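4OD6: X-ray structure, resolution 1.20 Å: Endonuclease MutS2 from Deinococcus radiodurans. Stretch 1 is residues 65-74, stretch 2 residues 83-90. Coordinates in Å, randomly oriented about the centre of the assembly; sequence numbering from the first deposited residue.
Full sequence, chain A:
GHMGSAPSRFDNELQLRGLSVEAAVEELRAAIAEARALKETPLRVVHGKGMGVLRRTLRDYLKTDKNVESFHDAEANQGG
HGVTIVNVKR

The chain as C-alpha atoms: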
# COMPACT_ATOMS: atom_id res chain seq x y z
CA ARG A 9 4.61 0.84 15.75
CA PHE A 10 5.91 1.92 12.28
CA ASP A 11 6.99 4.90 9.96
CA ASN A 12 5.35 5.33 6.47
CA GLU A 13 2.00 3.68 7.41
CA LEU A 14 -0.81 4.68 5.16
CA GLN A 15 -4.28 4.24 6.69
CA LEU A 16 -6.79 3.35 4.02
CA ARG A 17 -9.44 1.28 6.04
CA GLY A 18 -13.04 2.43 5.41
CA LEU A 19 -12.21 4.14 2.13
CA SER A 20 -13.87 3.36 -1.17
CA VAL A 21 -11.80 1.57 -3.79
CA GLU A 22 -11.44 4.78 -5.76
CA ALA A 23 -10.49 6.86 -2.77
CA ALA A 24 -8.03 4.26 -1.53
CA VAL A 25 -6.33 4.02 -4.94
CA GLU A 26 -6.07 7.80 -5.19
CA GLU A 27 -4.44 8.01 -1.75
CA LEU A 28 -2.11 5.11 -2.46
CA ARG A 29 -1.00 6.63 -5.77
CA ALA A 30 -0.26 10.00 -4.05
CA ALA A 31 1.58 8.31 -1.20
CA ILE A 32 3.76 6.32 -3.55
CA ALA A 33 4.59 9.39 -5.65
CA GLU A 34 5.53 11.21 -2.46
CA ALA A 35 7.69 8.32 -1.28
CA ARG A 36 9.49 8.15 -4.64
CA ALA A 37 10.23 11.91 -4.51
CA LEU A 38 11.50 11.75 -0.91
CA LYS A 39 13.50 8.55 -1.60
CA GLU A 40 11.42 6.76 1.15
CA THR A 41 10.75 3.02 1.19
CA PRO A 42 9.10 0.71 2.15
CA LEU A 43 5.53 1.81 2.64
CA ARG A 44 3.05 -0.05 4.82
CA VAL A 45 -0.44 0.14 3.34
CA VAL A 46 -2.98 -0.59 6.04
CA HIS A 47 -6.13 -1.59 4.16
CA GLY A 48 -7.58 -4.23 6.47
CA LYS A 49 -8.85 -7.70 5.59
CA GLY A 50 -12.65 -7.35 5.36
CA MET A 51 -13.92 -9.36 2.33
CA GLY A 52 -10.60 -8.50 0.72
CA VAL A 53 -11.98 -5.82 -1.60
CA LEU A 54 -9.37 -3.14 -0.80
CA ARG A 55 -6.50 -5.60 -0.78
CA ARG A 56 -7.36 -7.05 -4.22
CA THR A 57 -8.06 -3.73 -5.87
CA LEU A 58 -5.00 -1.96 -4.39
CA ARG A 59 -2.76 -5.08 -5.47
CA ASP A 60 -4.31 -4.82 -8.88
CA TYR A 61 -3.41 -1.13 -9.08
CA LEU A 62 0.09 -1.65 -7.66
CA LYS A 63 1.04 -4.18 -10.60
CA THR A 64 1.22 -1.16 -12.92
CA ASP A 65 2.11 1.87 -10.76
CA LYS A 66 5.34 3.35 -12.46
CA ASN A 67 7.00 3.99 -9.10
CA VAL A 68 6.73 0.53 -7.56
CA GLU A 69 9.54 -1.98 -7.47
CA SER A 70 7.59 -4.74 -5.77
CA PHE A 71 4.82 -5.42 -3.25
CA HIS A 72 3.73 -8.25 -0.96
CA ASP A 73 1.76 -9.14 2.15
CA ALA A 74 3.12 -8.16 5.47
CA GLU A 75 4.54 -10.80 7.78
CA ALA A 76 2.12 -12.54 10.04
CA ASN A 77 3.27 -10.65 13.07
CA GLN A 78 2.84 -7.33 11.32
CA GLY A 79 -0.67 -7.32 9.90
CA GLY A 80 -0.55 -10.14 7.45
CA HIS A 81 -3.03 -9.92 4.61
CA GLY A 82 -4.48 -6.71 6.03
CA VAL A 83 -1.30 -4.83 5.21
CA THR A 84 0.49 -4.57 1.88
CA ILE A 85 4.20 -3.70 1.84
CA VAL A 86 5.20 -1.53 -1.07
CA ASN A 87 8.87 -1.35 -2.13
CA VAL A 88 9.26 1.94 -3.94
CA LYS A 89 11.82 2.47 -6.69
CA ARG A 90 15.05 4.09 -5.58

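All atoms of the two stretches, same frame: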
# COMPACT_ATOMS: atom_id res chain seq x y z
N ASP A 65 1.73 0.56 -11.24
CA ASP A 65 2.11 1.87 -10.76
C ASP A 65 3.64 2.08 -11.23
O ASP A 65 4.48 1.26 -10.87
CB ASP A 65 1.95 2.02 -9.25
CG ASP A 65 2.44 3.39 -8.71
OD1 ASP A 65 3.59 3.73 -8.87
OD2 ASP A 65 1.63 4.10 -8.07
N LYS A 66 3.99 3.17 -11.89
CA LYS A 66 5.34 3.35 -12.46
C LYS A 66 6.48 3.40 -11.44
O LYS A 66 7.65 3.32 -11.76
CB LYS A 66 5.39 4.62 -13.32
CG LYS A 66 5.27 5.91 -12.54
CD LYS A 66 5.21 7.14 -13.43
CE LYS A 66 5.58 8.40 -12.67
NZ LYS A 66 6.94 8.32 -12.08
N ASN A 67 6.10 3.66 -10.20
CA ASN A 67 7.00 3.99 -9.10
C ASN A 67 7.32 2.81 -8.19
O ASN A 67 8.14 2.91 -7.28
CB ASN A 67 6.40 5.11 -8.24
CG ASN A 67 6.42 6.46 -8.93
OD1 ASN A 67 7.38 6.80 -9.63
ND2 ASN A 67 5.36 7.23 -8.74
N VAL A 68 6.65 1.69 -8.44
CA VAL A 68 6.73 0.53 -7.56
C VAL A 68 7.72 -0.50 -8.06
O VAL A 68 7.68 -0.89 -9.23
CB VAL A 68 5.34 -0.10 -7.44
CG1 VAL A 68 5.40 -1.44 -6.73
CG2 VAL A 68 4.39 0.85 -6.71
N GLU A 69 8.61 -0.90 -7.17
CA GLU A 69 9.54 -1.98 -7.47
C GLU A 69 8.92 -3.33 -7.23
O GLU A 69 9.02 -4.20 -8.04
CB GLU A 69 10.82 -1.82 -6.64
CG GLU A 69 11.95 -2.78 -6.97
CD GLU A 69 13.29 -2.32 -6.39
OE1 GLU A 69 13.53 -1.13 -6.23
OE2 GLU A 69 14.14 -3.18 -6.13
N SER A 70 8.28 -3.49 -6.09
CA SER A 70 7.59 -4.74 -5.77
C SER A 70 6.62 -4.50 -4.62
O SER A 70 6.65 -3.48 -4.02
CB SER A 70 8.59 -5.85 -5.42
OG SER A 70 9.29 -5.53 -4.26
N PHE A 71 5.75 -5.45 -4.37
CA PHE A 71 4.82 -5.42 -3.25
C PHE A 71 4.47 -6.83 -2.81
O PHE A 71 4.58 -7.78 -3.58
CB PHE A 71 3.57 -4.64 -3.65
CG PHE A 71 2.80 -5.23 -4.78
CD1 PHE A 71 3.09 -4.91 -6.09
CD2 PHE A 71 1.78 -6.10 -4.54
CE1 PHE A 71 2.39 -5.48 -7.12
CE2 PHE A 71 1.08 -6.64 -5.58
CZ PHE A 71 1.37 -6.31 -6.85
N HIS A 72 4.09 -6.98 -1.54
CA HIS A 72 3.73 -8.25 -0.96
C HIS A 72 3.01 -8.05 0.36
O HIS A 72 3.02 -7.00 0.92
CB HIS A 72 4.96 -9.13 -0.75
CG HIS A 72 6.03 -8.47 0.04
ND1 HIS A 72 6.01 -8.37 1.41
CD2 HIS A 72 7.15 -7.85 -0.37
CE1 HIS A 72 7.09 -7.73 1.81
NE2 HIS A 72 7.80 -7.40 0.75
N ASP A 73 2.42 -9.13 0.85
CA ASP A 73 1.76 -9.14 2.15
C ASP A 73 2.78 -8.87 3.22
O ASP A 73 3.92 -9.21 3.10
CB ASP A 73 1.20 -10.53 2.45
CG ASP A 73 0.13 -10.96 1.52
OD1 ASP A 73 -0.62 -10.17 1.08
OD2 ASP A 73 0.02 -12.17 1.25
N ALA A 74 2.33 -8.26 4.28
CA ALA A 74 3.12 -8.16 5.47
C ALA A 74 3.27 -9.54 6.09
O ALA A 74 2.51 -10.40 5.85
CB ALA A 74 2.50 -7.21 6.46
N VAL A 83 -2.29 -5.84 5.52
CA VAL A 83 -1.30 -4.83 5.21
C VAL A 83 -0.51 -5.27 3.98
O VAL A 83 -0.04 -6.39 3.86
CB VAL A 83 -0.34 -4.61 6.38
CG1 VAL A 83 0.72 -3.57 6.04
CG2 VAL A 83 -1.11 -4.27 7.66
N THR A 84 -0.35 -4.34 3.06
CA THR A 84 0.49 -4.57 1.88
C THR A 84 1.77 -3.72 2.00
O THR A 84 1.71 -2.55 2.22
CB THR A 84 -0.23 -4.23 0.53
OG1 THR A 84 -1.32 -5.13 0.32
CG2 THR A 84 0.68 -4.36 -0.65
N ILE A 85 2.90 -4.36 1.84
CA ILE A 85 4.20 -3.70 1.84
C ILE A 85 4.52 -3.30 0.42
O ILE A 85 4.45 -4.14 -0.48
CB ILE A 85 5.32 -4.65 2.34
CG1 ILE A 85 4.97 -5.24 3.72
CG2 ILE A 85 6.66 -3.96 2.43
CD1 ILE A 85 4.77 -4.21 4.78
N VAL A 86 4.85 -2.04 0.24
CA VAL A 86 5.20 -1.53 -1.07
C VAL A 86 6.67 -1.09 -1.04
O VAL A 86 7.05 -0.21 -0.30
CB VAL A 86 4.28 -0.36 -1.49
CG1 VAL A 86 4.69 0.16 -2.86
CG2 VAL A 86 2.80 -0.80 -1.50
N ASN A 87 7.48 -1.74 -1.87
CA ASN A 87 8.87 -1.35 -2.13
C ASN A 87 8.88 -0.40 -3.30
O ASN A 87 8.48 -0.75 -4.39
CB ASN A 87 9.72 -2.58 -2.39
CG ASN A 87 9.66 -3.54 -1.23
OD1 ASN A 87 10.01 -3.17 -0.12
ND2 ASN A 87 9.18 -4.75 -1.47
N VAL A 88 9.29 0.82 -3.01
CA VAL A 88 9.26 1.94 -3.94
C VAL A 88 10.62 2.08 -4.63
O VAL A 88 11.66 1.93 -4.02
CB VAL A 88 8.89 3.25 -3.20
CG1 VAL A 88 8.90 4.44 -4.15
CG2 VAL A 88 7.55 3.12 -2.53
N LYS A 89 10.59 2.37 -5.91
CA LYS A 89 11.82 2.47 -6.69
C LYS A 89 12.72 3.53 -6.11
O LYS A 89 12.27 4.58 -5.72
CB LYS A 89 11.49 2.82 -8.14
CG LYS A 89 10.88 1.69 -8.93
CD LYS A 89 10.62 2.14 -10.36
CE LYS A 89 10.02 1.07 -11.23
NZ LYS A 89 9.65 1.65 -12.55
N ARG A 90 14.01 3.19 -6.07
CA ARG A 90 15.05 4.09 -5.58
C ARG A 90 15.74 4.72 -6.78
O ARG A 90 15.92 4.05 -7.79
CB ARG A 90 16.07 3.33 -4.72
O HOH W 1 6.82 0.11 -11.92
O HOH W 2 10.26 -6.57 1.14
O HOH W 3 -0.78 -7.76 -0.53

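The two stretches pair as antiparallel strands and together bury 719 Å² of surface. The apolar part of the contact is modest and lies on both faces of the pair. On one face, Phe71 sits beside Val86. Phe71 CB is 4.5 Å from Val86 CG2, and the end of the side chain leads away from the partner strand. Thr84 CG2 lies 4.2 Å from Phe71 CB and 4.4 Å from Phe71 CD2. Val68 adds a further touch, with its CG2 3.9 Å from Val86 CG1. The compact branched side chain of Val86, in the t rotamer, is buried.

On the other face, Ile85 packs against His72, and it also touches Ala74. Ile85 CB lies 4.0 Å from the centroid of the His72 ring, over its face, as a CH-pi contact. Ile85 CD1 reaches Ala74 CB at 4.1 Å. The small methyl of Ala74 points toward the other stretch and also meets Val83, CB to CB, at 3.9 Å.

The backbone supplies the regular ladder. His72 and Ile85 form a hydrogen-bonded pair: His72 N donates to Ile85 O at 3.1 Å, and Ile85 N donates to His72 O at 2.8 Å. Ala74 N continues the ladder to Val83 O at 3.0 Å. At the other end, Asn87 N donates to Ser70 O at 2.9 Å. Phe71, in a non-hydrogen-bonded pair, brings its CA within 3.1 Å of Ile85 O in a CA-H...O contact.

A beta bulge follows where the register shifts by one between Ser70 and Val68. Asn87 O accepts from both Ser70 N at 3.2 Å and Glu69 N at 2.8 Å. One carbonyl thus serves two consecutive amides. Past the bulge, Lys89 N donates to Asn67 O at 2.9 Å in a nearly straight bond.

Polar side chains finish the edge. Asn87 ND2 donates to Ser70 OG at 2.9 Å; these short side chains share a face, which lets the amide reach the hydroxyl. His72 ND1 donates to Asp73 O at 2.8 Å, while the ring face lies against Ile85 CB. A water bonds His72 NE2 at 2.6 Å and, weakly, Asn87 ND2 at 3.4 Å. Another water bridges Asp73 OD1 at 2.9 Å and Thr84 OG1 at 2.8 Å. Lys89 extends along a nearly straight chain beyond CB, and its NZ donates to Lys66 O at 2.7 Å. That length carries its charge to the Asp65-Val68 turn.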